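Local coordinates for protein enolase (alpha proteobacterium BAL199, PDB 3UGV) that probably catalyses a magnesium-dependent reaction of the enolase superfamily, in which a proton is taken from the carbon beside a substrate carboxylate, at residues 159-164 and 247-252; 180-185 and 218-223; 195-198 and 204-207. All blocks are in the same frame, centred on the assembly; numbering follows the deposited sequence.

Contact 1. Residues 159-164 and 247-252; sequences KAYNSN and LEWIEE. With MG (magnesium ion), chain B.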
loop_
_atom_site.group_PDB
_atom_site.type_symbol
_atom_site.label_atom_id
_atom_site.label_comp_id
_atom_site.label_asym_id
_atom_site.label_seq_id
_atom_site.Cartn_x
_atom_site.Cartn_y
_atom_site.Cartn_z
ATOM N N LYS F 159 -5.500 12.648 36.397
ATOM C CA LYS F 159 -6.712 13.308 35.925
ATOM C C LYS F 159 -7.731 12.244 35.567
ATOM O O LYS F 159 -7.396 11.265 34.908
ATOM C CB LYS F 159 -6.410 14.190 34.702
ATOM C CG LYS F 159 -7.498 15.220 34.375
ATOM C CD LYS F 159 -7.129 16.055 33.156
ATOM C CE LYS F 159 -6.827 15.140 31.977
ATOM N NZ LYS F 159 -6.359 15.865 30.760
ATOM N N ALA F 160 -8.968 12.407 36.019
ATOM C CA ALA F 160 -9.985 11.404 35.728
ATOM C C ALA F 160 -11.243 12.045 35.187
ATOM O O ALA F 160 -11.409 13.259 35.233
ATOM C CB ALA F 160 -10.299 10.575 36.968
ATOM N N TYR F 161 -12.128 11.220 34.652
ATOM C CA TYR F 161 -13.441 11.677 34.237
ATOM C C TYR F 161 -14.450 10.735 34.851
ATOM O O TYR F 161 -14.139 9.572 35.138
ATOM C CB TYR F 161 -13.565 11.706 32.705
ATOM C CG TYR F 161 -13.535 10.339 32.014
ATOM C CD1 TYR F 161 -14.708 9.670 31.718
ATOM C CD2 TYR F 161 -12.333 9.744 31.635
ATOM C CE1 TYR F 161 -14.687 8.443 31.081
ATOM C CE2 TYR F 161 -12.304 8.530 30.993
ATOM C CZ TYR F 161 -13.489 7.886 30.721
ATOM O OH TYR F 161 -13.489 6.680 30.097
ATOM N N ASN F 162 -15.658 11.231 35.049
ATOM C CA ASN F 162 -16.646 10.502 35.822
ATOM C C ASN F 162 -17.563 9.664 34.926
ATOM O O ASN F 162 -18.402 10.210 34.200
ATOM C CB ASN F 162 -17.460 11.504 36.667
ATOM C CG ASN F 162 -18.339 10.827 37.710
ATOM O OD1 ASN F 162 -18.702 9.651 37.586
ATOM N ND2 ASN F 162 -18.695 11.579 38.743
ATOM N N SER F 163 -17.426 8.341 34.976
ATOM C CA SER F 163 -18.347 7.496 34.223
ATOM C C SER F 163 -19.460 6.845 35.049
ATOM O O SER F 163 -20.065 5.868 34.609
ATOM C CB SER F 163 -17.609 6.460 33.352
ATOM O OG SER F 163 -16.927 5.500 34.124
ATOM N N ASN F 164 -19.757 7.401 36.222
ATOM C CA ASN F 164 -20.794 6.814 37.075
ATOM C C ASN F 164 -22.183 6.683 36.437
ATOM O O ASN F 164 -22.947 5.794 36.810
ATOM C CB ASN F 164 -20.936 7.588 38.376
ATOM C CG ASN F 164 -20.127 6.993 39.511
ATOM O OD1 ASN F 164 -19.671 5.844 39.452
ATOM N ND2 ASN F 164 -19.961 7.777 40.570
ATOM N N LEU F 247 -17.174 17.241 21.032
ATOM C CA LEU F 247 -16.967 16.161 22.009
ATOM C C LEU F 247 -15.487 15.860 22.199
ATOM O O LEU F 247 -14.679 16.086 21.291
ATOM C CB LEU F 247 -17.667 14.883 21.546
ATOM C CG LEU F 247 -19.158 15.026 21.268
ATOM C CD1 LEU F 247 -19.675 13.780 20.587
ATOM C CD2 LEU F 247 -19.908 15.322 22.581
ATOM N N GLU F 248 -15.133 15.353 23.377
ATOM C CA GLU F 248 -13.752 14.978 23.667
ATOM C C GLU F 248 -13.384 13.728 22.857
ATOM O O GLU F 248 -12.309 13.642 22.279
ATOM C CB GLU F 248 -13.575 14.697 25.152
ATOM C CG GLU F 248 -12.209 14.109 25.523
ATOM C CD GLU F 248 -11.115 15.154 25.673
ATOM O OE1 GLU F 248 -11.422 16.368 25.591
ATOM O OE2 GLU F 248 -9.946 14.758 25.896
ATOM N N TRP F 249 -14.293 12.763 22.803
ATOM C CA TRP F 249 -14.138 11.647 21.881
ATOM C C TRP F 249 -15.438 10.907 21.690
ATOM O O TRP F 249 -16.378 11.100 22.459
ATOM C CB TRP F 249 -13.055 10.673 22.352
ATOM C CG TRP F 249 -13.385 9.826 23.569
ATOM C CD1 TRP F 249 -14.419 8.931 23.712
ATOM C CD2 TRP F 249 -12.616 9.735 24.777
ATOM N NE1 TRP F 249 -14.356 8.324 24.949
ATOM C CE2 TRP F 249 -13.250 8.789 25.612
ATOM C CE3 TRP F 249 -11.453 10.362 25.234
ATOM C CZ2 TRP F 249 -12.765 8.473 26.877
ATOM C CZ3 TRP F 249 -10.979 10.046 26.492
ATOM C CH2 TRP F 249 -11.634 9.114 27.298
ATOM N N ILE F 250 -15.473 10.062 20.662
ATOM C CA ILE F 250 -16.589 9.158 20.408
ATOM C C ILE F 250 -16.114 7.705 20.556
ATOM O O ILE F 250 -15.130 7.283 19.925
ATOM C CB ILE F 250 -17.145 9.373 18.999
ATOM C CG1 ILE F 250 -17.685 10.797 18.856
ATOM C CG2 ILE F 250 -18.224 8.351 18.668
ATOM C CD1 ILE F 250 -17.894 11.187 17.408
ATOM N N GLU F 251 -16.824 6.937 21.376
ATOM C CA GLU F 251 -16.339 5.626 21.791
ATOM C C GLU F 251 -17.196 4.496 21.245
ATOM O O GLU F 251 -18.422 4.549 21.347
ATOM C CB GLU F 251 -16.299 5.569 23.318
ATOM C CG GLU F 251 -15.589 4.383 23.914
ATOM C CD GLU F 251 -15.555 4.457 25.439
ATOM O OE1 GLU F 251 -15.302 5.560 25.995
ATOM O OE2 GLU F 251 -15.797 3.414 26.079
ATOM N N GLU F 252 -16.522 3.503 20.651
ATOM C CA GLU F 252 -17.107 2.231 20.170
ATOM C C GLU F 252 -18.501 2.319 19.560
ATOM O O GLU F 252 -19.475 1.796 20.124
ATOM C CB GLU F 252 -17.100 1.171 21.280
ATOM C CG GLU F 252 -15.716 0.635 21.611
ATOM C CD GLU F 252 -15.740 -0.561 22.556
ATOM O OE1 GLU F 252 -16.592 -0.588 23.481
ATOM O OE2 GLU F 252 -14.894 -1.473 22.375
HETATM MG MG MG B . -16.986 2.175 26.954
HETATM O O HOH W 1 -16.745 2.422 29.027
HETATM O O HOH W 2 -18.403 0.788 27.601
HETATM O O HOH W 3 -17.495 1.502 25.015
#
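Y161 and W249 both set CG between the backbone N and the carbonyl carbon (chi1 67° and 71°), and these torsions bring the two rings together inside the barrel, where they cross at about a right angle. The rings form an offset edge-to-face stack, the edge of W249 toward the face of Y161, and CZ2 and CH2 are the indole atoms nearest the phenol ring. The ring centroids are 5.5 Å apart and the planes are at 89°. Carbon meets carbon at 3.8 Å, Y161 CE2 to W249 CH2. The phenol oxygen lies at the indole edge, in its plane, with Y161 OH 3.8 Å from W249 CZ2; its polar partner is the amine of K194, to which it is hydrogen-bonded. M223 of strand 221-225 packs against both rings.

Within 247-252, the indole nitrogen probably helps to position a metal ligand: W249 NE1 donates to E251 OE1 at 3.1 Å, with E251 OE1 using its anti lone pair and tilted from the indole plane. The same oxygen forms a salt bridge with K194, which thereby ties the carboxylate to Y161. Two partners on one oxygen should limit rotation of the carboxylate and leave E251 OE2 directed at the magnesium ion, 1.9 Å away. Three waters, one of them water 1 at 2.1 Å from the magnesium, share the metal with D225 and E277. An aspartate and two glutamates on successive barrel strands, holding one magnesium ion, are the hallmark of the enolase-superfamily active site, here backed by an aromatic pair.

Contact 2. Residues 180-185 and 218-223; sequences ELKAEG and RDTALM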
loop_
_atom_site.group_PDB
_atom_site.type_symbol
_atom_site.label_atom_id
_atom_site.label_comp_id
_atom_site.label_asym_id
_atom_site.label_seq_id
_atom_site.Cartn_x
_atom_site.Cartn_y
_atom_site.Cartn_z
ATOM N N GLU F 180 -24.489 16.657 39.564
ATOM C CA GLU F 180 -24.065 15.762 40.650
ATOM C C GLU F 180 -22.715 15.110 40.340
ATOM O O GLU F 180 -21.769 15.241 41.113
ATOM C CB GLU F 180 -25.078 14.637 40.884
ATOM C CG GLU F 180 -26.363 14.966 41.640
ATOM C CD GLU F 180 -27.280 13.726 41.753
ATOM O OE1 GLU F 180 -27.052 12.875 42.646
ATOM O OE2 GLU F 180 -28.218 13.588 40.932
ATOM N N LEU F 181 -22.629 14.395 39.217
ATOM C CA LEU F 181 -21.392 13.693 38.866
ATOM C C LEU F 181 -20.184 14.626 38.825
ATOM O O LEU F 181 -19.119 14.275 39.318
ATOM C CB LEU F 181 -21.517 12.984 37.526
ATOM C CG LEU F 181 -22.686 12.036 37.313
ATOM C CD1 LEU F 181 -22.465 11.288 36.012
ATOM C CD2 LEU F 181 -22.807 11.088 38.484
ATOM N N LYS F 182 -20.342 15.818 38.248
ATOM C CA LYS F 182 -19.219 16.761 38.240
ATOM C C LYS F 182 -18.726 17.011 39.653
ATOM O O LYS F 182 -17.531 16.940 39.916
ATOM C CB LYS F 182 -19.597 18.091 37.593
ATOM C CG LYS F 182 -18.412 19.021 37.351
ATOM C CD LYS F 182 -18.842 20.227 36.525
ATOM C CE LYS F 182 -17.777 21.324 36.467
ATOM N NZ LYS F 182 -16.459 20.843 35.954
ATOM N N ALA F 183 -19.669 17.305 40.549
ATOM C CA ALA F 183 -19.374 17.640 41.944
ATOM C C ALA F 183 -18.733 16.496 42.715
ATOM O O ALA F 183 -18.037 16.733 43.705
ATOM C CB ALA F 183 -20.641 18.106 42.666
ATOM N N GLU F 184 -18.975 15.261 42.271
ATOM C CA GLU F 184 -18.334 14.115 42.888
ATOM C C GLU F 184 -16.822 14.221 42.786
ATOM O O GLU F 184 -16.109 13.584 43.547
ATOM C CB GLU F 184 -18.810 12.811 42.262
ATOM C CG GLU F 184 -20.153 12.326 42.777
ATOM C CD GLU F 184 -20.504 10.932 42.265
ATOM O OE1 GLU F 184 -20.239 10.652 41.072
ATOM O OE2 GLU F 184 -21.033 10.115 43.057
ATOM N N GLY F 185 -16.331 15.028 41.850
ATOM C CA GLY F 185 -14.896 15.164 41.652
ATOM C C GLY F 185 -14.175 15.876 42.788
ATOM O O GLY F 185 -12.944 15.796 42.895
ATOM N N ARG F 218 -19.021 24.121 28.870
ATOM C CA ARG F 218 -18.125 23.465 27.918
ATOM C C ARG F 218 -16.682 23.406 28.417
ATOM O O ARG F 218 -15.813 22.832 27.773
ATOM C CB ARG F 218 -18.224 24.098 26.526
ATOM C CG ARG F 218 -19.444 23.610 25.740
ATOM C CD ARG F 218 -19.668 24.428 24.489
ATOM N NE ARG F 218 -20.692 23.850 23.616
ATOM C CZ ARG F 218 -21.999 23.836 23.884
ATOM N NH1 ARG F 218 -22.465 24.345 25.026
ATOM N NH2 ARG F 218 -22.851 23.302 23.011
ATOM N N ASP F 219 -16.432 24.003 29.572
ATOM C CA ASP F 219 -15.185 23.757 30.267
ATOM C C ASP F 219 -15.097 22.306 30.774
ATOM O O ASP F 219 -14.055 21.867 31.261
ATOM C CB ASP F 219 -15.061 24.689 31.448
ATOM C CG ASP F 219 -13.672 24.690 32.018
ATOM O OD1 ASP F 219 -12.776 25.235 31.332
ATOM O OD2 ASP F 219 -13.473 24.143 33.130
ATOM N N THR F 220 -16.209 21.587 30.682
ATOM C CA THR F 220 -16.278 20.179 31.040
ATOM C C THR F 220 -16.269 19.360 29.758
ATOM O O THR F 220 -17.160 19.509 28.919
ATOM C CB THR F 220 -17.578 19.845 31.808
ATOM O OG1 THR F 220 -17.677 20.669 32.975
ATOM C CG2 THR F 220 -17.581 18.401 32.238
ATOM N N ALA F 221 -15.250 18.514 29.606
ATOM C CA ALA F 221 -15.139 17.628 28.463
ATOM C C ALA F 221 -16.238 16.582 28.545
ATOM O O ALA F 221 -16.536 16.095 29.639
ATOM C CB ALA F 221 -13.764 16.956 28.452
ATOM N N LEU F 222 -16.846 16.255 27.402
ATOM C CA LEU F 222 -17.785 15.128 27.307
ATOM C C LEU F 222 -17.234 14.003 26.434
ATOM O O LEU F 222 -16.855 14.213 25.276
ATOM C CB LEU F 222 -19.139 15.565 26.755
ATOM C CG LEU F 222 -19.877 16.625 27.556
ATOM C CD1 LEU F 222 -21.190 16.944 26.867
ATOM C CD2 LEU F 222 -20.117 16.133 28.968
ATOM N N MET F 223 -17.166 12.812 27.009
ATOM C CA MET F 223 -16.759 11.625 26.276
ATOM C C MET F 223 -18.037 10.869 25.974
ATOM O O MET F 223 -18.833 10.599 26.860
ATOM C CB MET F 223 -15.833 10.752 27.128
ATOM C CG MET F 223 -14.455 11.330 27.417
ATOM S SD MET F 223 -14.473 12.780 28.512
ATOM C CE MET F 223 -12.890 12.545 29.333
#
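The C-terminal part of helix 171-183 runs past the turn leading into strand 221-225, the backbones closest at K182 and T220, with 8.5 Å between K182 CA and T220 CA. One pair of side chains spans this separation. K182 reaches out with CG anti to its backbone N (chi1 -170°) and stays extended as far as CE, then bends at chi4 (56°), which turns the amine to its two oxygen partners. K182 NZ lies 3.2 Å from T220 OG1 in a weak hydrogen bond; the stronger hold on the amine is the backbone carbonyl of F190. The lysine's carbons come alongside the same hydroxyl, K182 CE at 3.6 Å and K182 CD at 3.8 Å from T220 OG1.

T220 places OG1 anti to its carbonyl carbon (chi1 -57°), and the hydroxyl is also hydrogen-bonded to V216 O at the C-terminal end of helix 202-216. K182 thus links helix 171-183 to the turn between helix 202-216 and strand 221-225 in the modified TIM barrel, (beta/alpha)7beta, near the N-terminal ends of its parallel strands, the end away from the magnesium site. The side chain of K182 also rests on V216, while T220 touches L193 of strand 192-196.

G185 N bonds back to K182 O at 3.0 Å, within the segment that carries the lysine. The carboxylate of D219 adds an opposite charge near the amine without contact, K182 NZ and D219 OD2 being 5.3 Å apart, and may favour the ammonium form slightly.

Contact 3. Residues 195-198 and 204-207; sequences LRMG and VDIE
M197 and G198, just past the end of strand 192-196, meet the first turns of helix 202-216 chiefly at one residue. V204, the first of the helical segment, packs instead on P171 and on R199 of the connecting loop. D205 follows and carries the contact. Its CG stands beside the backbone N and anti to the carbonyl carbon (chi1 -84°), which presents the carboxylate to the chain leaving the strand. Both oxygens grip one amide in a bifurcated bond: G198 N lies 3.0 Å from D205 OD2 and 3.2 Å from D205 OD1. The donor stands out of the carboxylate plane, on the syn side of both oxygens, and the N-H...O angles of 146° and 152° fit a hydrogen shared between the two. R199 adds a salt bridge to D205 OD1, probably keeping the carboxylate ionised.

M197 lies obliquely across D205, with M197 CB 3.7 Å from D205 CG and M197 SD 3.8 Å from D205 CB, and its methyl M197 CE reaches D205 O at 3.7 Å. With an alanine at D205, the amide of G198 and the guanidinium of R199 would probably be left without their shared acceptor, and a gap would open beside M197 CB. At the backbone angles of G198 a CB would jam against the preceding carbonyl O, which suits a residue without a side chain. Further along the helix, E207 touches P171. Carboxylate, glycine amide and methionine join the end of strand 192-196 to the first turns of helix 202-216 in a right-handed beta-alpha-beta unit of the enolase-superfamily barrel.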
loop_
_atom_site.group_PDB
_atom_site.type_symbol
_atom_site.label_atom_id
_atom_site.label_comp_id
_atom_site.label_asym_id
_atom_site.label_seq_id
_atom_site.Cartn_x
_atom_site.Cartn_y
_atom_site.Cartn_z
ATOM N N LEU F 195 -20.701 10.481 28.714
ATOM C CA LEU F 195 -22.098 10.608 28.340
ATOM C C LEU F 195 -22.486 9.446 27.409
ATOM O O LEU F 195 -21.867 9.245 26.365
ATOM C CB LEU F 195 -22.314 11.961 27.648
ATOM C CG LEU F 195 -23.700 12.252 27.098
ATOM C CD1 LEU F 195 -24.668 12.329 28.249
ATOM C CD2 LEU F 195 -23.711 13.531 26.291
ATOM N N ARG F 196 -23.499 8.667 27.786
ATOM C CA ARG F 196 -23.915 7.560 26.930
ATOM C C ARG F 196 -24.910 8.026 25.870
ATOM O O ARG F 196 -25.788 8.853 26.135
ATOM C CB ARG F 196 -24.498 6.402 27.740
ATOM C CG ARG F 196 -23.456 5.467 28.352
ATOM C CD ARG F 196 -22.838 5.990 29.655
ATOM N NE ARG F 196 -21.771 5.102 30.130
ATOM C CZ ARG F 196 -21.252 5.126 31.358
ATOM N NH1 ARG F 196 -21.706 5.999 32.247
ATOM N NH2 ARG F 196 -20.280 4.274 31.703
ATOM N N MET F 197 -24.752 7.502 24.662
ATOM C CA MET F 197 -25.656 7.818 23.560
ATOM C C MET F 197 -26.180 6.536 22.908
ATOM O O MET F 197 -25.669 5.436 23.149
ATOM C CB MET F 197 -24.957 8.686 22.512
ATOM C CG MET F 197 -24.692 10.142 22.963
ATOM S SD MET F 197 -24.420 11.244 21.540
ATOM C CE MET F 197 -24.236 12.835 22.336
ATOM N N GLY F 198 -27.205 6.685 22.085
ATOM C CA GLY F 198 -27.808 5.550 21.418
ATOM C C GLY F 198 -29.311 5.462 21.618
ATOM O O GLY F 198 -29.880 4.376 21.575
ATOM N N VAL F 204 -32.516 13.225 20.117
ATOM C CA VAL F 204 -32.600 13.303 21.566
ATOM C C VAL F 204 -31.224 13.104 22.214
ATOM O O VAL F 204 -30.950 13.647 23.282
ATOM C CB VAL F 204 -33.660 12.336 22.130
ATOM C CG1 VAL F 204 -33.807 12.522 23.621
ATOM C CG2 VAL F 204 -35.002 12.579 21.452
ATOM N N ASP F 205 -30.353 12.338 21.567
ATOM C CA ASP F 205 -28.968 12.208 22.037
ATOM C C ASP F 205 -28.305 13.581 22.051
ATOM O O ASP F 205 -27.647 13.968 23.011
ATOM C CB ASP F 205 -28.156 11.294 21.107
ATOM C CG ASP F 205 -28.328 9.824 21.417
ATOM O OD1 ASP F 205 -28.644 9.476 22.571
ATOM O OD2 ASP F 205 -28.123 9.008 20.495
ATOM N N ILE F 206 -28.481 14.308 20.959
ATOM C CA ILE F 206 -27.856 15.606 20.785
ATOM C C ILE F 206 -28.464 16.590 21.780
ATOM O O ILE F 206 -27.774 17.402 22.389
ATOM C CB ILE F 206 -28.070 16.093 19.335
ATOM C CG1 ILE F 206 -27.168 15.293 18.387
ATOM C CG2 ILE F 206 -27.830 17.598 19.216
ATOM C CD1 ILE F 206 -27.463 15.524 16.938
ATOM N N GLU F 207 -29.776 16.497 21.931
ATOM C CA GLU F 207 -30.516 17.294 22.893
ATOM C C GLU F 207 -29.928 17.087 24.284
ATOM O O GLU F 207 -29.736 18.045 25.040
ATOM C CB GLU F 207 -31.972 16.850 22.863
ATOM C CG GLU F 207 -32.959 17.791 23.485
ATOM C CD GLU F 207 -34.364 17.202 23.465
ATOM O OE1 GLU F 207 -34.778 16.680 22.400
ATOM O OE2 GLU F 207 -35.037 17.241 24.520
#

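All three contacts lie on one side of the chain's centre, and each reaches the parallel sheet in which strands 192-196, 221-225 and 249-251 follow one another, while 159-164 belongs to a separate mixed sheet. Contact 1 spans the longest stretch of chain, contact 2 falls within that span and contact 3 within contact 2. The centres of contacts 1 and 2 are about 10 Å apart. Contact 3 is centred about 13 Å from contact 1 and about 16 Å from contact 2. M223 O to L195 N and L222 O to E248 N are probable backbone bonds between adjacent strands. N162 ND2 probably donates to L181 O, tying helix 171-183 to strand 157-162, and S163 O probably accepts from R196 NH1.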